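Local coordinates for protein acyl-coenzyme A thioesterase THEM4 (Rhodococcus sp., PDB 2OV9) that probably hydrolyses medium- and long-chain fatty acyl-coenzyme A thioesters to free fatty acids and coenzyme A, as a member of the hotdog-fold thioesterases, at residues Ser12-Val17 / Glu105-Gly110; Val37-Leu42 / Thr119-Gly124; Gly127-Gly132 / Thr166-Pro171; Val144-Gly149 / Gly176-Val181; Tyr162-Pro167 / Asp196-Val201. All coordinates share one frame; numbering follows the deposited sequence.

Contact 1: residues Ser12-Val17 / Glu105-Gly110; sequences SPSGTV and EGLSDG
Gly15 and Thr16 both face Gly106, and two backbone hydrogen bonds join the three residues. Gly15 N donates to Gly106 O over 2.8 Å; in the other direction Gly106 N donates to Thr16 O over 2.9 Å. Two residues on one side set against one on the other make a G1 beta bulge, here combined with a type II turn from Pro13 to Thr16. Gly15 takes the third place of the turn, with a positive phi (89°) at which a CB would collide with the carbonyl oxygen of Ser14. The same Thr16 O receives a CA-H...O contact from Glu105 CA at 3.2 Å.

One side chain adds a polar bond. Ser14 OG stands anti to its own backbone N (chi1 -162°) and accepts from Ser108 N at 3.0 Å with a bent N-H...O angle of 135°. The same oxygen rests against Leu107 CA at 3.4 Å; the short serine side chain brings its hydroxyl to the first amide inside the type I turn from Leu107 to Gly110. Looser contact comes from Glu105, whose OE1 reaches Gly15 CA at 3.6 Å.

The pairing adds the short, weakly bonded strand 16-17 at the edge of the sheet, beyond strand 105-106, which is bonded through Glu105 to Arg113 of strand 112-117. Trp148 of helix 131-148 packs on Thr16, and its NE1 bonds to Leu107 O.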
# COMPACT_ATOMS: atom_id res chain seq x y z
N SER B 12 23.76 9.74 -16.29
CA SER B 12 22.51 9.99 -16.99
C SER B 12 22.11 11.44 -16.83
O SER B 12 22.43 12.05 -15.81
CB SER B 12 21.43 9.05 -16.42
OG SER B 12 21.70 7.71 -16.82
N PRO B 13 21.45 12.03 -17.86
CA PRO B 13 20.98 13.42 -17.70
C PRO B 13 19.93 13.60 -16.61
O PRO B 13 19.17 12.68 -16.31
CB PRO B 13 20.35 13.78 -19.07
CG PRO B 13 20.46 12.56 -19.93
CD PRO B 13 21.16 11.46 -19.19
N SER B 14 19.90 14.80 -16.04
CA SER B 14 18.81 15.18 -15.16
C SER B 14 17.50 14.99 -15.91
O SER B 14 17.42 15.29 -17.11
CB SER B 14 18.99 16.64 -14.72
OG SER B 14 18.21 16.92 -13.57
N GLY B 15 16.49 14.50 -15.21
CA GLY B 15 15.18 14.26 -15.81
C GLY B 15 15.05 12.86 -16.42
O GLY B 15 14.07 12.57 -17.10
N THR B 16 16.03 12.00 -16.15
CA THR B 16 15.97 10.62 -16.62
C THR B 16 14.81 9.92 -15.91
O THR B 16 14.76 9.93 -14.68
CB THR B 16 17.30 9.88 -16.33
OG1 THR B 16 18.34 10.44 -17.15
CG2 THR B 16 17.17 8.41 -16.63
N VAL B 17 13.88 9.37 -16.68
CA VAL B 17 12.73 8.67 -16.09
C VAL B 17 13.28 7.36 -15.56
O VAL B 17 13.91 6.63 -16.31
CB VAL B 17 11.62 8.41 -17.13
CG1 VAL B 17 10.44 7.66 -16.46
CG2 VAL B 17 11.13 9.73 -17.73
N GLU B 105 11.54 10.57 -11.61
CA GLU B 105 12.72 10.94 -12.37
C GLU B 105 13.91 11.21 -11.46
O GLU B 105 13.75 11.56 -10.30
CB GLU B 105 12.45 12.12 -13.30
CG GLU B 105 12.07 13.37 -12.61
CD GLU B 105 11.55 14.43 -13.59
OE1 GLU B 105 11.73 14.29 -14.83
OE2 GLU B 105 10.95 15.41 -13.11
N GLY B 106 15.11 10.97 -11.99
CA GLY B 106 16.33 11.32 -11.27
C GLY B 106 16.80 12.70 -11.69
O GLY B 106 16.77 13.05 -12.88
N LEU B 107 17.24 13.49 -10.71
CA LEU B 107 17.74 14.83 -10.98
C LEU B 107 19.26 14.92 -10.76
O LEU B 107 19.86 14.05 -10.11
CB LEU B 107 16.99 15.87 -10.13
CG LEU B 107 15.46 15.82 -10.05
CD1 LEU B 107 14.97 16.93 -9.09
CD2 LEU B 107 14.82 15.97 -11.45
N SER B 108 19.87 15.98 -11.30
CA SER B 108 21.34 16.14 -11.33
C SER B 108 21.99 16.16 -9.95
O SER B 108 23.13 15.74 -9.79
CB SER B 108 21.74 17.41 -12.12
OG SER B 108 20.93 18.53 -11.73
N ASP B 109 21.26 16.64 -8.96
CA ASP B 109 21.80 16.80 -7.61
C ASP B 109 21.76 15.51 -6.77
O ASP B 109 22.17 15.51 -5.60
CB ASP B 109 21.08 17.93 -6.89
CG ASP B 109 19.61 17.63 -6.61
OD1 ASP B 109 19.08 16.55 -6.97
OD2 ASP B 109 18.96 18.49 -6.00
N GLY B 110 21.27 14.43 -7.36
CA GLY B 110 21.14 13.15 -6.65
C GLY B 110 19.72 12.87 -6.17
O GLY B 110 19.40 11.75 -5.79
O HOH W 1 11.48 13.63 -17.13

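Contact 2: residues Val37-Leu42 / Thr119-Gly124; sequences VVDALL and TIPYQG
Pro121 pushes the CG corner of its ring between Val38 and Leu42, two side chains one helical turn apart. Val38 CG1 meets that corner at 3.9 Å. From Leu42, CD1 touches Pro121 CG at 3.7 Å and is pressed more closely on Pro121 CA, at 3.5 Å. A rigid ring, standing on the 3-10 turn 120-122, suits this shallow notch. Ile120 fills the next hollow: its CG1 lies between the backbone N and the carbonyl carbon (chi1 57°), and CD1 beyond it comes to 3.4 Å from Leu42 CB, a tight fit. An alanine in place of Ile120 would probably open a gap beside Leu42 CB and leave Phe169, which packs on the isoleucine from the same chain, less supported.

Asp39 borders the apolar patch. Its OD1 approaches Pro121 CD at 3.6 Å, the two side chains crossing at about a right angle, and it receives hydrogen bonds from two waters. One of these waters accepts from Ile120 N and the other bonds to Thr119 OG1. OD2 forms a salt bridge with Arg43, while Leu98 of the second subunit covers Val38 and Pro121.

No direct hydrogen bond joins the helix 26-43 to the loop 119-124. The N-terminal helical region is therefore held to the thioesterase part here by apolar shape, with water carrying the polar link from a carboxylate whose charge is probably balanced by Arg43.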
# COMPACT_ATOMS: atom_id res chain seq x y z
N VAL B 37 -11.69 -0.12 -12.04
CA VAL B 37 -12.64 -0.99 -11.35
C VAL B 37 -12.48 -0.88 -9.81
O VAL B 37 -13.49 -0.74 -9.09
CB VAL B 37 -12.47 -2.48 -11.78
CG1 VAL B 37 -13.23 -3.42 -10.84
CG2 VAL B 37 -12.89 -2.70 -13.24
N VAL B 38 -11.24 -1.00 -9.33
CA VAL B 38 -10.91 -0.83 -7.90
C VAL B 38 -11.44 0.49 -7.35
O VAL B 38 -12.11 0.51 -6.33
CB VAL B 38 -9.39 -0.95 -7.63
CG1 VAL B 38 -9.04 -0.53 -6.18
CG2 VAL B 38 -8.90 -2.39 -7.95
N ASP B 39 -11.16 1.60 -8.04
CA ASP B 39 -11.73 2.89 -7.65
C ASP B 39 -13.28 2.86 -7.59
O ASP B 39 -13.88 3.29 -6.59
CB ASP B 39 -11.27 3.98 -8.62
CG ASP B 39 -11.51 5.37 -8.09
OD1 ASP B 39 -10.63 5.91 -7.41
OD2 ASP B 39 -12.59 5.93 -8.33
N ALA B 40 -13.91 2.36 -8.66
CA ALA B 40 -15.37 2.41 -8.82
C ALA B 40 -16.12 1.60 -7.76
O ALA B 40 -17.19 2.01 -7.31
CB ALA B 40 -15.78 1.95 -10.23
N LEU B 41 -15.55 0.46 -7.38
CA LEU B 41 -16.11 -0.42 -6.34
C LEU B 41 -16.27 0.29 -5.02
O LEU B 41 -17.21 0.03 -4.28
CB LEU B 41 -15.23 -1.67 -6.15
CG LEU B 41 -15.38 -2.87 -7.11
CD1 LEU B 41 -14.22 -3.90 -6.95
CD2 LEU B 41 -16.71 -3.56 -6.90
N LEU B 42 -15.36 1.21 -4.71
CA LEU B 42 -15.45 1.94 -3.43
C LEU B 42 -16.50 3.04 -3.44
O LEU B 42 -16.92 3.54 -2.39
CB LEU B 42 -14.08 2.52 -3.05
CG LEU B 42 -13.08 1.49 -2.53
CD1 LEU B 42 -11.66 1.98 -2.70
CD2 LEU B 42 -13.36 1.15 -1.05
N THR B 119 -6.09 8.72 -5.06
CA THR B 119 -7.52 8.45 -5.19
C THR B 119 -8.07 7.65 -4.01
O THR B 119 -7.30 7.21 -3.12
CB THR B 119 -7.75 7.62 -6.44
OG1 THR B 119 -6.82 6.53 -6.43
CG2 THR B 119 -7.52 8.46 -7.70
N ILE B 120 -9.38 7.41 -4.00
CA ILE B 120 -10.01 6.91 -2.77
C ILE B 120 -9.55 5.55 -2.23
O ILE B 120 -9.72 5.30 -1.07
CB ILE B 120 -11.56 6.94 -2.71
CG1 ILE B 120 -12.21 6.18 -3.86
CG2 ILE B 120 -12.10 8.37 -2.51
CD1 ILE B 120 -13.68 5.85 -3.54
N PRO B 121 -9.01 4.66 -3.08
CA PRO B 121 -8.48 3.42 -2.46
C PRO B 121 -7.37 3.65 -1.45
O PRO B 121 -7.14 2.79 -0.58
CB PRO B 121 -7.93 2.65 -3.67
CG PRO B 121 -8.80 3.07 -4.78
CD PRO B 121 -8.93 4.57 -4.55
N TYR B 122 -6.67 4.78 -1.60
CA TYR B 122 -5.52 5.18 -0.75
C TYR B 122 -5.91 5.97 0.52
O TYR B 122 -5.04 6.43 1.30
CB TYR B 122 -4.49 5.96 -1.61
CG TYR B 122 -4.03 5.14 -2.80
CD1 TYR B 122 -3.11 4.11 -2.66
CD2 TYR B 122 -4.62 5.32 -4.06
CE1 TYR B 122 -2.70 3.33 -3.76
CE2 TYR B 122 -4.26 4.53 -5.15
CZ TYR B 122 -3.30 3.55 -5.00
OH TYR B 122 -2.93 2.79 -6.07
N GLN B 123 -7.22 6.07 0.74
CA GLN B 123 -7.82 6.91 1.81
C GLN B 123 -7.66 6.32 3.20
O GLN B 123 -7.85 5.12 3.40
CB GLN B 123 -9.31 7.10 1.53
CG GLN B 123 -10.10 8.04 2.48
CD GLN B 123 -11.45 8.44 1.87
OE1 GLN B 123 -12.17 7.61 1.34
NE2 GLN B 123 -11.77 9.72 1.93
N GLY B 124 -7.29 7.19 4.16
CA GLY B 124 -7.33 6.87 5.61
C GLY B 124 -8.33 7.82 6.25
O GLY B 124 -9.52 7.55 6.23
O HOH W 2 -11.00 8.36 -6.23
O HOH W 3 -7.98 4.86 -8.13

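Contact 3: residues Gly127-Gly132 / Thr166-Pro171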
# COMPACT_ATOMS: atom_id res chain seq x y z
N GLY B 127 -11.01 12.08 3.01
CA GLY B 127 -10.44 13.05 2.07
C GLY B 127 -8.93 13.10 2.05
O GLY B 127 -8.37 13.92 1.34
N HIS B 128 -8.27 12.23 2.82
CA HIS B 128 -6.83 12.27 2.98
C HIS B 128 -6.19 10.90 2.81
O HIS B 128 -6.86 9.86 2.92
CB HIS B 128 -6.44 12.90 4.31
CG HIS B 128 -6.87 14.34 4.43
ND1 HIS B 128 -8.17 14.70 4.70
CD2 HIS B 128 -6.19 15.49 4.23
CE1 HIS B 128 -8.26 16.02 4.70
NE2 HIS B 128 -7.07 16.52 4.41
N VAL B 129 -4.90 10.93 2.49
CA VAL B 129 -4.13 9.74 2.21
C VAL B 129 -3.87 9.05 3.53
O VAL B 129 -3.48 9.70 4.51
CB VAL B 129 -2.77 10.13 1.58
CG1 VAL B 129 -1.86 8.90 1.42
CG2 VAL B 129 -2.99 10.83 0.22
N HIS B 130 -4.08 7.74 3.55
CA HIS B 130 -3.71 6.94 4.72
C HIS B 130 -2.24 7.16 5.11
O HIS B 130 -1.34 7.06 4.27
CB HIS B 130 -3.97 5.48 4.39
CG HIS B 130 -4.01 4.58 5.58
ND1 HIS B 130 -2.91 4.34 6.37
CD2 HIS B 130 -5.01 3.82 6.09
CE1 HIS B 130 -3.23 3.50 7.33
NE2 HIS B 130 -4.50 3.16 7.18
N GLY B 131 -1.97 7.45 6.38
CA GLY B 131 -0.61 7.67 6.83
C GLY B 131 0.32 6.52 6.44
O GLY B 131 1.49 6.73 6.13
N GLY B 132 -0.23 5.31 6.43
CA GLY B 132 0.54 4.10 6.02
C GLY B 132 0.88 4.10 4.53
O GLY B 132 1.92 3.58 4.13
N THR B 166 -2.45 15.11 4.50
CA THR B 166 -2.02 14.83 3.14
C THR B 166 -3.25 14.56 2.30
O THR B 166 -3.87 13.51 2.44
CB THR B 166 -1.11 13.59 3.11
OG1 THR B 166 -0.08 13.71 4.10
CG2 THR B 166 -0.47 13.46 1.74
N PRO B 167 -3.65 15.49 1.44
CA PRO B 167 -4.94 15.30 0.78
C PRO B 167 -4.95 14.35 -0.39
O PRO B 167 -3.97 14.23 -1.11
CB PRO B 167 -5.30 16.71 0.27
CG PRO B 167 -3.94 17.39 0.11
CD PRO B 167 -3.01 16.78 1.09
N LEU B 168 -6.09 13.71 -0.60
CA LEU B 168 -6.39 13.00 -1.83
C LEU B 168 -6.77 14.03 -2.89
O LEU B 168 -7.08 15.19 -2.56
CB LEU B 168 -7.58 12.05 -1.60
CG LEU B 168 -7.42 10.90 -0.58
CD1 LEU B 168 -8.75 10.22 -0.38
CD2 LEU B 168 -6.35 9.91 -1.09
N PHE B 169 -6.78 13.61 -4.15
CA PHE B 169 -7.32 14.39 -5.28
C PHE B 169 -6.53 15.63 -5.68
O PHE B 169 -7.05 16.51 -6.38
CB PHE B 169 -8.79 14.77 -5.05
CG PHE B 169 -9.60 13.71 -4.34
CD1 PHE B 169 -9.67 12.40 -4.83
CD2 PHE B 169 -10.30 14.03 -3.18
CE1 PHE B 169 -10.40 11.42 -4.16
CE2 PHE B 169 -11.06 13.05 -2.49
CZ PHE B 169 -11.11 11.74 -2.99
N GLU B 170 -5.30 15.76 -5.20
CA GLU B 170 -4.46 16.87 -5.63
C GLU B 170 -3.02 16.42 -5.75
O GLU B 170 -2.65 15.42 -5.17
CB GLU B 170 -4.61 18.08 -4.70
CG GLU B 170 -3.83 18.01 -3.43
CD GLU B 170 -4.20 19.16 -2.49
OE1 GLU B 170 -5.40 19.36 -2.23
OE2 GLU B 170 -3.28 19.87 -2.00
N PRO B 171 -2.22 17.16 -6.54
CA PRO B 171 -0.85 16.74 -6.83
C PRO B 171 0.05 16.79 -5.59
O PRO B 171 0.17 17.83 -4.94
CB PRO B 171 -0.39 17.76 -7.90
CG PRO B 171 -1.60 18.50 -8.32
CD PRO B 171 -2.58 18.43 -7.22
O HOH W 4 -0.28 10.77 5.13
O HOH W 5 -3.41 12.70 5.90
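Gly127 and Val129, flanking His128, bond to the two residues that flank Pro167. Val129 N donates to Thr166 O at 2.8 Å in an almost straight bond (171°); Leu168 N donates to Gly127 O at 3.0 Å. Pro167, which lacks an N-H, sits between them without costing a bond. A water joins the pair again, accepting from Thr166 N and donating weakly to Val129 O.

Apolar contact follows from Leu168, whose CG stands anti to its carbonyl carbon (chi1 -63°), 3.6 Å from His128 C, and whose CD2 reaches Val129 CG2 at 3.7 Å. Val129 CG2 also meets Thr166 CG2 at 3.9 Å. An alanine in place of Leu168 would probably open a gap against the Gly127-His128 backbone and take away the CD2 contact of Val129 CG2. His128 presents its ring edge to Thr166 O, while its ND1 bonds to Pro126 O.

His130 caps the helix that follows: its ND1 accepts from Gly132 N at 2.9 Å, in the ring plane, and its NE2 bonds to His140 of the second subunit. A His-Gly-Gly sequence at the start of the central hotdog helix is a hallmark of PaaI-type thioesterases, consistent with an active site in this region.

Contact 4: residues Val144-Gly149 / Gly176-Val181; sequences VANAWG and GKLMSV
Ala145 lays its CB against the backbone of strand 176-181, 3.6 Å from Gly176 C and 3.7 Å from Lys177 N. Ala145 and Gly176 suit the place by being small. Little more than a methyl group would fit there, and a side chain on Gly176 would point straight at that methyl, its first carbon only 3.4 Å away. Two such small residues allow helix 144-148 and the strand to approach to 6.8 Å between axes, crossing at -63°.

Beyond the alanine, Leu178 turns toward the helix and packs on Asn146 OD1. Its CG is anti to the backbone N (chi1 -179°), and CD1 comes to 3.7 Å from Asn146 OD1, the two side chains crossing at about a right angle. CB and CG of the leucine lie nearly as close to the same oxygen. Carbon beside oxygen costs little here, because OD1 has its hydrogen-bond partner in Thr188 OG1. Gly149 fits beside this leucine for a like reason: a first side-chain carbon would stand 3.5 Å from Leu178 CD1.

Direct hydrogen bonds are absent. One water instead spans the gap, donating to Ala145 O at 2.8 Å and accepting from Leu178 N at 3.0 Å, giving the Leu178 amide an acceptor and the Ala145 carbonyl, already bonded to Gly149 N, a second donor.

Ile186 of strand 185-194 packs on both Asn146 and Leu178. On the other side of strand 171-182, strand 112-117 is bonded to Gly176 through Val112, on which Trp148 packs. The last turn of helix 131-148 thus lies over strands 112-117, 171-182 and 185-194.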
# COMPACT_ATOMS: atom_id res chain seq x y z
N VAL B 144 14.55 4.10 -4.53
CA VAL B 144 14.88 4.60 -5.84
C VAL B 144 15.98 5.65 -5.74
O VAL B 144 16.88 5.67 -6.59
CB VAL B 144 13.63 5.20 -6.53
CG1 VAL B 144 13.99 5.80 -7.88
CG2 VAL B 144 12.55 4.13 -6.70
N ALA B 145 15.90 6.52 -4.74
CA ALA B 145 16.95 7.53 -4.52
C ALA B 145 18.28 6.86 -4.28
O ALA B 145 19.32 7.30 -4.78
CB ALA B 145 16.61 8.46 -3.38
N ASN B 146 18.28 5.76 -3.53
CA ASN B 146 19.52 5.02 -3.38
C ASN B 146 20.05 4.44 -4.69
O ASN B 146 21.25 4.48 -4.93
CB ASN B 146 19.36 3.91 -2.33
CG ASN B 146 19.22 4.45 -0.91
OD1 ASN B 146 19.61 5.57 -0.63
ND2 ASN B 146 18.72 3.62 -0.00
N ALA B 147 19.18 3.86 -5.52
CA ALA B 147 19.61 3.34 -6.83
C ALA B 147 20.24 4.47 -7.66
O ALA B 147 21.32 4.30 -8.23
CB ALA B 147 18.44 2.73 -7.60
N TRP B 148 19.56 5.60 -7.71
CA TRP B 148 19.97 6.75 -8.50
C TRP B 148 21.27 7.36 -7.99
O TRP B 148 22.05 7.97 -8.75
CB TRP B 148 18.83 7.78 -8.53
CG TRP B 148 19.12 9.07 -9.25
CD1 TRP B 148 19.17 10.33 -8.69
CD2 TRP B 148 19.32 9.26 -10.67
NE1 TRP B 148 19.41 11.28 -9.67
CE2 TRP B 148 19.52 10.65 -10.89
CE3 TRP B 148 19.40 8.39 -11.77
CZ2 TRP B 148 19.75 11.19 -12.16
CZ3 TRP B 148 19.63 8.93 -13.04
CH2 TRP B 148 19.81 10.32 -13.22
N GLY B 149 21.52 7.17 -6.70
CA GLY B 149 22.78 7.59 -6.09
C GLY B 149 23.86 6.52 -6.23
O GLY B 149 24.93 6.67 -5.67
N GLY B 176 13.16 12.14 -2.75
CA GLY B 176 14.08 11.36 -1.92
C GLY B 176 15.51 11.68 -2.33
O GLY B 176 15.76 12.04 -3.48
N LYS B 177 16.45 11.55 -1.40
CA LYS B 177 17.87 11.75 -1.70
C LYS B 177 18.73 10.99 -0.70
O LYS B 177 18.47 11.02 0.50
CB LYS B 177 18.23 13.23 -1.69
CG LYS B 177 19.67 13.52 -2.09
CD LYS B 177 19.92 15.02 -2.26
CE LYS B 177 21.38 15.26 -2.48
NZ LYS B 177 21.65 16.69 -2.75
N LEU B 178 19.73 10.30 -1.22
CA LEU B 178 20.69 9.63 -0.40
C LEU B 178 21.47 10.76 0.26
O LEU B 178 21.91 11.70 -0.43
CB LEU B 178 21.62 8.76 -1.25
CG LEU B 178 22.70 7.94 -0.55
CD1 LEU B 178 23.04 6.71 -1.40
CD2 LEU B 178 23.96 8.76 -0.29
N MSE B 179 21.62 10.67 1.57
CA MSE B 179 22.20 11.76 2.33
C MSE B 179 23.64 11.49 2.73
O MSE B 179 24.48 12.38 2.64
CB MSE B 179 21.35 12.09 3.55
CG MSE B 179 19.92 12.42 3.19
SE MSE B 179 19.79 14.05 2.12
CE MSE B 179 20.29 15.33 3.52
N SER B 180 23.92 10.27 3.18
CA SER B 180 25.27 9.90 3.59
C SER B 180 25.51 8.39 3.47
O SER B 180 24.56 7.60 3.46
CB SER B 180 25.53 10.34 5.02
OG SER B 180 24.67 9.63 5.90
N VAL B 181 26.79 8.02 3.36
CA VAL B 181 27.23 6.64 3.42
C VAL B 181 28.37 6.52 4.45
O VAL B 181 29.33 7.31 4.43
CB VAL B 181 27.75 6.12 2.05
CG1 VAL B 181 28.05 4.61 2.12
CG2 VAL B 181 26.77 6.41 0.94
O HOH W 6 20.27 9.87 -4.13

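Contact 5: residues Tyr162-Pro167 / Asp196-Val201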
# COMPACT_ATOMS: atom_id res chain seq x y z
N TYR B 162 4.79 13.10 10.53
CA TYR B 162 3.61 13.61 9.90
C TYR B 162 3.34 15.02 10.38
O TYR B 162 3.09 15.24 11.57
CB TYR B 162 2.41 12.69 10.22
CG TYR B 162 2.61 11.30 9.65
CD1 TYR B 162 2.09 10.95 8.40
CD2 TYR B 162 3.35 10.34 10.34
CE1 TYR B 162 2.31 9.67 7.86
CE2 TYR B 162 3.57 9.07 9.81
CZ TYR B 162 3.03 8.74 8.57
OH TYR B 162 3.25 7.49 8.05
N HIS B 163 3.37 15.96 9.45
CA HIS B 163 3.39 17.38 9.77
C HIS B 163 2.05 18.06 9.51
O HIS B 163 1.61 18.89 10.31
CB HIS B 163 4.49 18.07 8.95
CG HIS B 163 5.84 17.42 9.09
ND1 HIS B 163 6.69 17.70 10.14
CD2 HIS B 163 6.46 16.48 8.34
CE1 HIS B 163 7.79 16.97 10.02
NE2 HIS B 163 7.68 16.23 8.94
N ARG B 164 1.44 17.74 8.37
CA ARG B 164 0.21 18.37 7.90
C ARG B 164 -0.60 17.28 7.20
O ARG B 164 -0.02 16.34 6.64
CB ARG B 164 0.52 19.47 6.88
CG ARG B 164 1.52 20.51 7.34
CD ARG B 164 1.84 21.50 6.23
NE ARG B 164 0.67 22.26 5.79
CZ ARG B 164 0.15 23.32 6.43
NH1 ARG B 164 0.69 23.78 7.56
NH2 ARG B 164 -0.92 23.94 5.93
N PRO B 165 -1.94 17.35 7.28
CA PRO B 165 -2.81 16.46 6.49
C PRO B 165 -2.36 16.32 5.03
O PRO B 165 -1.93 17.30 4.40
CB PRO B 165 -4.17 17.18 6.54
CG PRO B 165 -4.16 17.81 7.93
CD PRO B 165 -2.73 18.25 8.16
N THR B 166 -2.45 15.11 4.50
CA THR B 166 -2.02 14.83 3.14
C THR B 166 -3.25 14.56 2.30
O THR B 166 -3.87 13.51 2.44
CB THR B 166 -1.11 13.59 3.11
OG1 THR B 166 -0.08 13.71 4.10
CG2 THR B 166 -0.47 13.46 1.74
N PRO B 167 -3.65 15.49 1.44
CA PRO B 167 -4.94 15.30 0.78
C PRO B 167 -4.95 14.35 -0.39
O PRO B 167 -3.97 14.23 -1.11
CB PRO B 167 -5.30 16.71 0.27
CG PRO B 167 -3.94 17.39 0.11
CD PRO B 167 -3.01 16.78 1.09
N ASP B 196 1.93 23.84 -3.05
CA ASP B 196 2.49 25.07 -2.47
C ASP B 196 3.86 24.84 -1.79
O ASP B 196 4.52 25.78 -1.33
CB ASP B 196 1.50 25.71 -1.49
CG ASP B 196 1.18 24.80 -0.30
OD1 ASP B 196 1.74 23.69 -0.23
OD2 ASP B 196 0.39 25.20 0.58
N GLY B 197 4.30 23.60 -1.72
CA GLY B 197 5.63 23.34 -1.23
C GLY B 197 5.64 22.90 0.22
O GLY B 197 6.66 22.39 0.70
N GLN B 198 4.52 23.05 0.93
CA GLN B 198 4.53 22.72 2.35
C GLN B 198 4.69 21.22 2.56
O GLN B 198 4.09 20.42 1.82
CB GLN B 198 3.27 23.25 3.04
CG GLN B 198 3.14 24.76 2.89
CD GLN B 198 2.14 25.34 3.86
OE1 GLN B 198 1.04 25.71 3.47
NE2 GLN B 198 2.52 25.40 5.14
N VAL B 199 5.49 20.82 3.54
CA VAL B 199 5.73 19.40 3.81
C VAL B 199 4.55 18.78 4.58
O VAL B 199 4.08 19.33 5.59
CB VAL B 199 6.99 19.20 4.66
CG1 VAL B 199 7.23 17.70 4.91
CG2 VAL B 199 8.20 19.82 3.98
N CYS B 200 4.08 17.64 4.09
CA CYS B 200 3.01 16.87 4.72
C CYS B 200 3.60 15.75 5.54
O CYS B 200 3.26 15.57 6.72
CB CYS B 200 2.10 16.28 3.64
SG CYS B 200 1.19 17.54 2.81
N VAL B 201 4.48 14.97 4.91
CA VAL B 201 5.15 13.84 5.57
C VAL B 201 6.62 13.89 5.22
O VAL B 201 7.01 14.25 4.11
CB VAL B 201 4.61 12.49 5.06
CG1 VAL B 201 5.13 11.31 5.97
CG2 VAL B 201 3.10 12.50 5.08
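Cys200 O is gripped by two successive backbone amides: His163 N at 2.8 Å, tilted out of the carbonyl plane, and Arg164 N at 3.3 Å, lying in that plane on a lone pair. Arg164 reaches across to the opposing segment, its CD 3.2 Å from Val199 O. Its chain bends at chi3 (62°), which places NE near Gln198 CB. The long side chain suits this exposed position, where the Gln198 side-chain amide lies over one face of the guanidinium, the planes 31° apart. His163 sets CD2 3.7 Å from Val199 CG1, with NE2 bonded to Ser202 OG.

The strand changes direction at Cys200, where Cys200 and Val201 both face Ile192 in a classic beta bulge. Tyr162 and Val201 form an antiparallel non-hydrogen-bonded pair that ends the junction of strands 154-162 and 199-208 in the hotdog sheet. Tyr162 also makes backbone hydrogen bonds to the second subunit.

Within that pair the side chains run alongside each other in the same direction, and Val201 CG1 makes a CH-pi contact 4.1 Å from the centroid of the Tyr162 ring, 24° off its normal. A branched residue can serve two neighbours: CG2 of the same valine touches Thr166 OG1 at 3.5 Å. That hydroxyl also meets Cys200 CB at 3.4 Å. Tyr162 OH bonds to Gly131 O, while Ser134 and Leu138 of helix 131-148 pack on Val201.

From the N terminus, contact 1 closes the long loop that brings strand 16-17 to strand 105-106, and contact 2 crosses it, returning helix 26-43 to the loop after strand 112-117. These two lie on opposite sides of the chain's centre. Contact 3 then joins the start of helix 131-148 to the loop after strand 154-162, touching contact 2 where Tyr122 O bonds to His130 N. Contact 4 crosses contact 3 and lays the end of that helix on strand 171-182; it meets contact 1 through Trp148. Contact 5 crosses contact 4, takes up Thr166 and Pro167 from contact 3, and carries the loop on to strand 199-208.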